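Local coordinates for protein-arginine-phosphatase (Geobacillus stearothermophilus, PDB 4PIC), which removes phosphate from phosphoarginine residues in proteins, with almost no activity toward phosphotyrosine peptides, and probably counteracts the protein arginine kinase McsB, at residues Ala21-Glu24 and Asn25-Leu28; Lys51-Leu54 and Lys55-Gly58. All coordinates share one frame; numbering follows the deposited sequence.

Contact 1: Ala21-Glu24 and Asn25-Leu28; sequences ALLE and NKQL
The carboxamide of Q27 and the carboxylate of E24 meet with their planes nearly perpendicular, 81° apart. The amide nitrogen does the touching. NE2 of Q27 donates to the backbone O of E24 at 3.1 Å. It also makes a weak bond to OE2 of E24, at 3.2 Å and with a bent N-H angle of 126°. The backbone O of E24 lies somewhat out of the Q27 amide plane. That oxygen takes a second bond from Q27 N, and the two donors arrive from opposite faces of its carbonyl plane. Two N-H groups of one residue therefore grip a single carbonyl oxygen. The Q27 chain turns back at chi2 (-72°), which carries NE2 to the backbone O of E24. The bend of the E24 chain brings OE2 beside NE2 for the weak bond.

Around this pair the helix unwinds. N25 N still bonds to A21 O four residues back, at 2.9 Å. K26 N instead reaches L23 O, three residues back, at 3.0 Å, from above the carbonyl plane. Q27 then leaves helical geometry with positive phi. A water bridges L23 and L28: it donates to L23 O and accepts from L28 N, at 2.9 Å each. On the apolar side, CD1 of L23 meets CD1 of L28 at 3.8 Å, the two side chains crossing at about a right angle.

This is the C-terminal end of helix 15-25, which follows the catalytic loop in the low molecular weight phosphatase fold. L23 faces the parallel sheet, touching I5 and F7 of strand 3-9 and V33 of strand 31-37. L22 and L28 pack on helix 123-150, where K26 also forms a salt bridge to D138.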
ATOM      1  N   ALA A  21     -16.707 -10.612  -7.896  1.00 11.14           N
ATOM      2  CA  ALA A  21     -17.755 -11.625  -7.866  1.00 11.85           C
ATOM      3  C   ALA A  21     -19.037 -11.137  -8.524  1.00 11.99           C
ATOM      4  O   ALA A  21     -19.697 -11.890  -9.245  1.00 11.59           O
ATOM      5  CB  ALA A  21     -18.031 -12.087  -6.448  1.00 11.94           C
ATOM      6  N   LEU A  22     -19.402  -9.882  -8.263  1.00 10.18           N
ATOM      7  CA  LEU A  22     -20.617  -9.323  -8.848  1.00 12.48           C
ATOM      8  C   LEU A  22     -20.507  -9.258 -10.360  1.00 10.95           C
ATOM      9  O   LEU A  22     -21.465  -9.565 -11.066  1.00 11.40           O
ATOM     10  CB  LEU A  22     -20.905  -7.936  -8.268  1.00 11.08           C
ATOM     11  CG  LEU A  22     -21.404  -7.963  -6.826  1.00 11.15           C
ATOM     12  CD1 LEU A  22     -21.264  -6.578  -6.228  1.00 12.84           C
ATOM     13  CD2 LEU A  22     -22.859  -8.415  -6.808  1.00 13.58           C
ATOM     14  N   LEU A  23     -19.346  -8.870 -10.872  1.00 10.65           N
ATOM     15  CA  LEU A  23     -19.213  -8.750 -12.321  1.00 12.12           C
ATOM     16  C   LEU A  23     -19.152 -10.131 -12.957  1.00 12.56           C
ATOM     17  O   LEU A  23     -19.811 -10.380 -13.974  1.00 13.07           O
ATOM     18  CB  LEU A  23     -17.983  -7.913 -12.699  1.00 12.44           C
ATOM     19  CG  LEU A  23     -17.712  -7.737 -14.198  1.00 11.74           C
ATOM     20  CD1 LEU A  23     -18.933  -7.145 -14.902  1.00 14.74           C
ATOM     21  CD2 LEU A  23     -16.465  -6.879 -14.418  1.00 13.12           C
ATOM     22  N   GLU A  24     -18.394 -11.039 -12.349  1.00 13.76           N
ATOM     23  CA  GLU A  24     -18.224 -12.380 -12.893  1.00 13.98           C
ATOM     24  C   GLU A  24     -19.557 -13.117 -12.929  1.00 15.25           C
ATOM     25  O   GLU A  24     -19.833 -13.872 -13.868  1.00 15.57           O
ATOM     26  CB  GLU A  24     -17.185 -13.158 -12.070  1.00 16.36           C
ATOM     27  CG  GLU A  24     -16.970 -14.607 -12.500  1.00 21.61           C
ATOM     28  CD  GLU A  24     -16.285 -14.747 -13.852  1.00 27.57           C
ATOM     29  OE1 GLU A  24     -15.773 -13.739 -14.388  1.00 28.86           O
ATOM     30  OE2 GLU A  24     -16.261 -15.880 -14.382  1.00 34.27           O
ATOM     31  N   ASN A  25     -20.401 -12.865 -11.934  1.00 13.99           N
ATOM     32  CA  ASN A  25     -21.714 -13.511 -11.886  1.00 14.82           C
ATOM     33  C   ASN A  25     -22.569 -13.214 -13.112  1.00 16.55           C
ATOM     34  O   ASN A  25     -23.438 -14.008 -13.470  1.00 16.46           O
ATOM     35  CB  ASN A  25     -22.484 -13.108 -10.628  1.00 15.41           C
ATOM     36  CG  ASN A  25     -23.579 -14.096 -10.280  1.00 19.62           C
ATOM     37  OD1 ASN A  25     -23.359 -15.308 -10.280  1.00 21.27           O
ATOM     38  ND2 ASN A  25     -24.758 -13.583  -9.981  1.00 20.96           N
ATOM     39  N   LYS A  26     -22.335 -12.072 -13.749  1.00 12.80           N
ATOM     40  CA  LYS A  26     -23.108 -11.708 -14.940  1.00 15.16           C
ATOM     41  C   LYS A  26     -22.721 -12.514 -16.174  1.00 16.74           C
ATOM     42  O   LYS A  26     -23.484 -12.561 -17.144  1.00 17.18           O
ATOM     43  CB  LYS A  26     -22.957 -10.222 -15.248  1.00 17.06           C
ATOM     44  CG  LYS A  26     -23.522  -9.294 -14.182  1.00 16.03           C
ATOM     45  CD  LYS A  26     -23.242  -7.843 -14.543  1.00 18.15           C
ATOM     46  CE  LYS A  26     -23.972  -6.896 -13.611  1.00 21.89           C
ATOM     47  NZ  LYS A  26     -25.451  -6.983 -13.810  1.00 25.20           N
ATOM     48  N   GLN A  27     -21.530 -13.107 -16.160  1.00 16.17           N
ATOM     49  CA  GLN A  27     -21.056 -13.931 -17.276  1.00 20.31           C
ATOM     50  C   GLN A  27     -21.168 -13.190 -18.607  1.00 17.36           C
ATOM     51  O   GLN A  27     -21.724 -13.702 -19.595  1.00 17.77           O
ATOM     52  CB  GLN A  27     -21.825 -15.253 -17.323  1.00 20.72           C
ATOM     53  CG  GLN A  27     -21.461 -16.189 -16.180  1.00 21.98           C
ATOM     54  CD  GLN A  27     -20.077 -16.780 -16.346  1.00 29.69           C
ATOM     55  OE1 GLN A  27     -19.811 -17.502 -17.308  1.00 34.41           O
ATOM     56  NE2 GLN A  27     -19.182 -16.475 -15.410  1.00 29.04           N
ATOM     57  N   LEU A  28     -20.665 -11.962 -18.627  1.00 14.54           N
ATOM     58  CA  LEU A  28     -20.737 -11.156 -19.838  1.00 15.44           C
ATOM     59  C   LEU A  28     -19.766 -11.700 -20.880  1.00 16.47           C
ATOM     60  O   LEU A  28     -18.581 -11.857 -20.601  1.00 16.55           O
ATOM     61  CB  LEU A  28     -20.385  -9.701 -19.536  1.00 14.95           C
ATOM     62  CG  LEU A  28     -21.151  -8.954 -18.449  1.00 15.57           C
ATOM     63  CD1 LEU A  28     -20.545  -7.559 -18.288  1.00 15.16           C
ATOM     64  CD2 LEU A  28     -22.635  -8.875 -18.770  1.00 16.80           C
TER
HETATM   65  O   HOH W   1     -18.827 -10.999 -16.603  1.00 14.53           O

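Contact 2: Lys51-Leu54 and Lys55-Gly58; sequences KMVL and KEKG
E56 lays its side chain back along the preceding turn, over the backbone of M52 and V53. CG of E56 is 3.3 Å from the O of M52, a selenomethionine, and CD is 3.9 Å from CA of V53. The chain is extended beyond CG, and CG is anti to its own carbonyl carbon (chi1 -63°), which turns the carboxylate back toward V53. OE2 comes within 4.2 Å of CG1 of V53. The carboxylate is held from outside, by salt bridges to R127 and R130 of helix 123-150. R130 also donates to the backbone O of V53, so one guanidinium group ties both E56 and the helix backbone to that long helix.

Residues 51-58 span the C-terminal end of helix 48-56 and the turn after it, closed by a Schellman motif. K55 N bonds to K51 O at 2.9 Å, and E56 N to M52 O at 3.1 Å. K57 N then turns to L54 O, at 3.0 Å, approaching from above the carbonyl plane. G58 is the C-prime residue, with positive phi. Its N bonds to K55 O at 2.9 Å, and the N of I59 completes the motif at L54 O.

K55 differs in its first torsion: CG is anti to the backbone N (chi1 -170°), and the chain, bent at its last torsion, reaches a salt bridge with E60. K57 bends at chi2 and chi4 and pairs with E134. On the apolar side L54 packs on M18 and A21 of helix 15-25 and on I59, while V53 meets M18, I123 and Y126.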
ATOM      1  N   LYS A  51     -18.369 -12.821   2.108  1.00 12.00           N
ATOM      2  CA  LYS A  51     -19.014 -14.049   1.654  1.00 12.76           C
ATOM      3  C   LYS A  51     -20.493 -14.059   1.986  1.00 13.11           C
ATOM      4  O   LYS A  51     -21.313 -14.465   1.169  1.00 11.94           O
ATOM      5  CB  LYS A  51     -18.358 -15.275   2.277  1.00 15.37           C
ATOM      6  CG  LYS A  51     -16.975 -15.594   1.749  1.00 17.78           C
ATOM      7  CD  LYS A  51     -16.617 -16.994   2.209  1.00 20.90           C
ATOM      8  CE  LYS A  51     -15.187 -17.354   1.916  1.00 26.85           C
ATOM      9  NZ  LYS A  51     -14.932 -18.766   2.333  1.00 32.21           N
HETATM   10  N   MSE A  52     -20.849 -13.601   3.172  1.00 12.43           N
HETATM   11  CA  MSE A  52     -22.246 -13.602   3.575  1.00 12.66           C
HETATM   12  C   MSE A  52     -23.107 -12.692   2.722  1.00 12.05           C
HETATM   13  O   MSE A  52     -24.164 -13.105   2.254  1.00 11.46           O
HETATM   14  CB  MSE A  52     -22.379 -13.212   5.039  1.00 14.14           C
HETATM   15  CG  MSE A  52     -22.061 -14.341   5.997  1.00 11.49           C
HETATM   16 SE   MSE A  52     -21.920 -13.712   7.828  1.00 22.00          SE
HETATM   17  CE  MSE A  52     -21.698 -15.411   8.710  1.00 18.67           C
ATOM     18  N   VAL A  53     -22.678 -11.456   2.505  1.00 12.64           N
ATOM     19  CA  VAL A  53     -23.508 -10.551   1.714  1.00 13.29           C
ATOM     20  C   VAL A  53     -23.551 -10.956   0.237  1.00 11.18           C
ATOM     21  O   VAL A  53     -24.567 -10.745  -0.445  1.00 11.60           O
ATOM     22  CB  VAL A  53     -23.151  -9.058   1.907  1.00 12.28           C
ATOM     23  CG1 VAL A  53     -23.194  -8.701   3.395  1.00 12.57           C
ATOM     24  CG2 VAL A  53     -21.783  -8.766   1.343  1.00 12.86           C
ATOM     25  N   LEU A  54     -22.491 -11.598  -0.251  1.00 10.83           N
ATOM     26  CA  LEU A  54     -22.558 -12.180  -1.593  1.00 11.54           C
ATOM     27  C   LEU A  54     -23.557 -13.335  -1.629  1.00 11.58           C
ATOM     28  O   LEU A  54     -24.333 -13.457  -2.576  1.00 11.91           O
ATOM     29  CB  LEU A  54     -21.184 -12.625  -2.101  1.00 11.70           C
ATOM     30  CG  LEU A  54     -20.231 -11.473  -2.434  1.00 10.37           C
ATOM     31  CD1 LEU A  54     -18.841 -12.017  -2.706  1.00 12.19           C
ATOM     32  CD2 LEU A  54     -20.736 -10.652  -3.632  1.00 11.40           C
ATOM     33  N   LYS A  55     -23.555 -14.162  -0.595  1.00 12.49           N
ATOM     34  CA  LYS A  55     -24.492 -15.283  -0.512  1.00 14.22           C
ATOM     35  C   LYS A  55     -25.944 -14.795  -0.567  1.00 14.28           C
ATOM     36  O   LYS A  55     -26.808 -15.457  -1.158  1.00 12.93           O
ATOM     37  CB  LYS A  55     -24.242 -16.086   0.773  1.00 14.01           C
ATOM     38  CG  LYS A  55     -24.993 -17.412   0.847  1.00 19.05           C
ATOM     39  CD  LYS A  55     -24.854 -18.035   2.233  1.00 21.36           C
ATOM     40  CE  LYS A  55     -25.249 -19.506   2.221  1.00 28.14           C
ATOM     41  NZ  LYS A  55     -24.198 -20.358   1.588  1.00 30.83           N
ATOM     42  N   GLU A  56     -26.212 -13.628   0.014  1.00 12.04           N
ATOM     43  CA  GLU A  56     -27.565 -13.070   0.021  1.00 13.74           C
ATOM     44  C   GLU A  56     -28.064 -12.783  -1.391  1.00 13.61           C
ATOM     45  O   GLU A  56     -29.273 -12.745  -1.648  1.00 17.03           O
ATOM     46  CB  GLU A  56     -27.618 -11.779   0.838  1.00 14.42           C
ATOM     47  CG  GLU A  56     -27.295 -11.962   2.301  1.00 14.90           C
ATOM     48  CD  GLU A  56     -27.148 -10.651   3.052  1.00 17.72           C
ATOM     49  OE1 GLU A  56     -27.377  -9.570   2.461  1.00 16.84           O
ATOM     50  OE2 GLU A  56     -26.812 -10.711   4.252  1.00 19.94           O
ATOM     51  N   LYS A  57     -27.132 -12.544  -2.303  1.00 12.29           N
ATOM     52  CA  LYS A  57     -27.476 -12.297  -3.698  1.00 13.37           C
ATOM     53  C   LYS A  57     -27.232 -13.509  -4.596  1.00 13.95           C
ATOM     54  O   LYS A  57     -27.192 -13.380  -5.826  1.00 15.39           O
ATOM     55  CB  LYS A  57     -26.717 -11.072  -4.211  1.00 15.18           C
ATOM     56  CG  LYS A  57     -27.118  -9.780  -3.505  1.00 19.38           C
ATOM     57  CD  LYS A  57     -28.643  -9.648  -3.460  1.00 24.69           C
ATOM     58  CE  LYS A  57     -29.096  -8.310  -2.889  1.00 26.28           C
ATOM     59  NZ  LYS A  57     -28.892  -7.202  -3.862  1.00 29.82           N
ATOM     60  N   GLY A  58     -27.077 -14.674  -3.976  1.00 13.56           N
ATOM     61  CA  GLY A  58     -26.929 -15.930  -4.688  1.00 14.74           C
ATOM     62  C   GLY A  58     -25.540 -16.262  -5.186  1.00 15.93           C
ATOM     63  O   GLY A  58     -25.364 -17.167  -6.004  1.00 20.50           O
TER

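Both contacts are local and close a helix by different means. In contact 1 a glutamine side chain and a water add to the backbone bonds at the end of helix 15-25; contact 2 closes helix 48-56 with a Schellman motif at a glycine. Each mixes buried leucines or valine with exposed polar residues. Contact 1 sits nearer the centre of the chain and reaches the sheet. Contact 2 is more peripheral and richer in exposed charges, with several salt bridges to outside residues where contact 1 has K26 to D138. The helices touch: CB of A21 lies 3.8 Å from CD1 of L54, and CG of L22 4.2 Å from CD2 of L54. Both lean on helix 123-150.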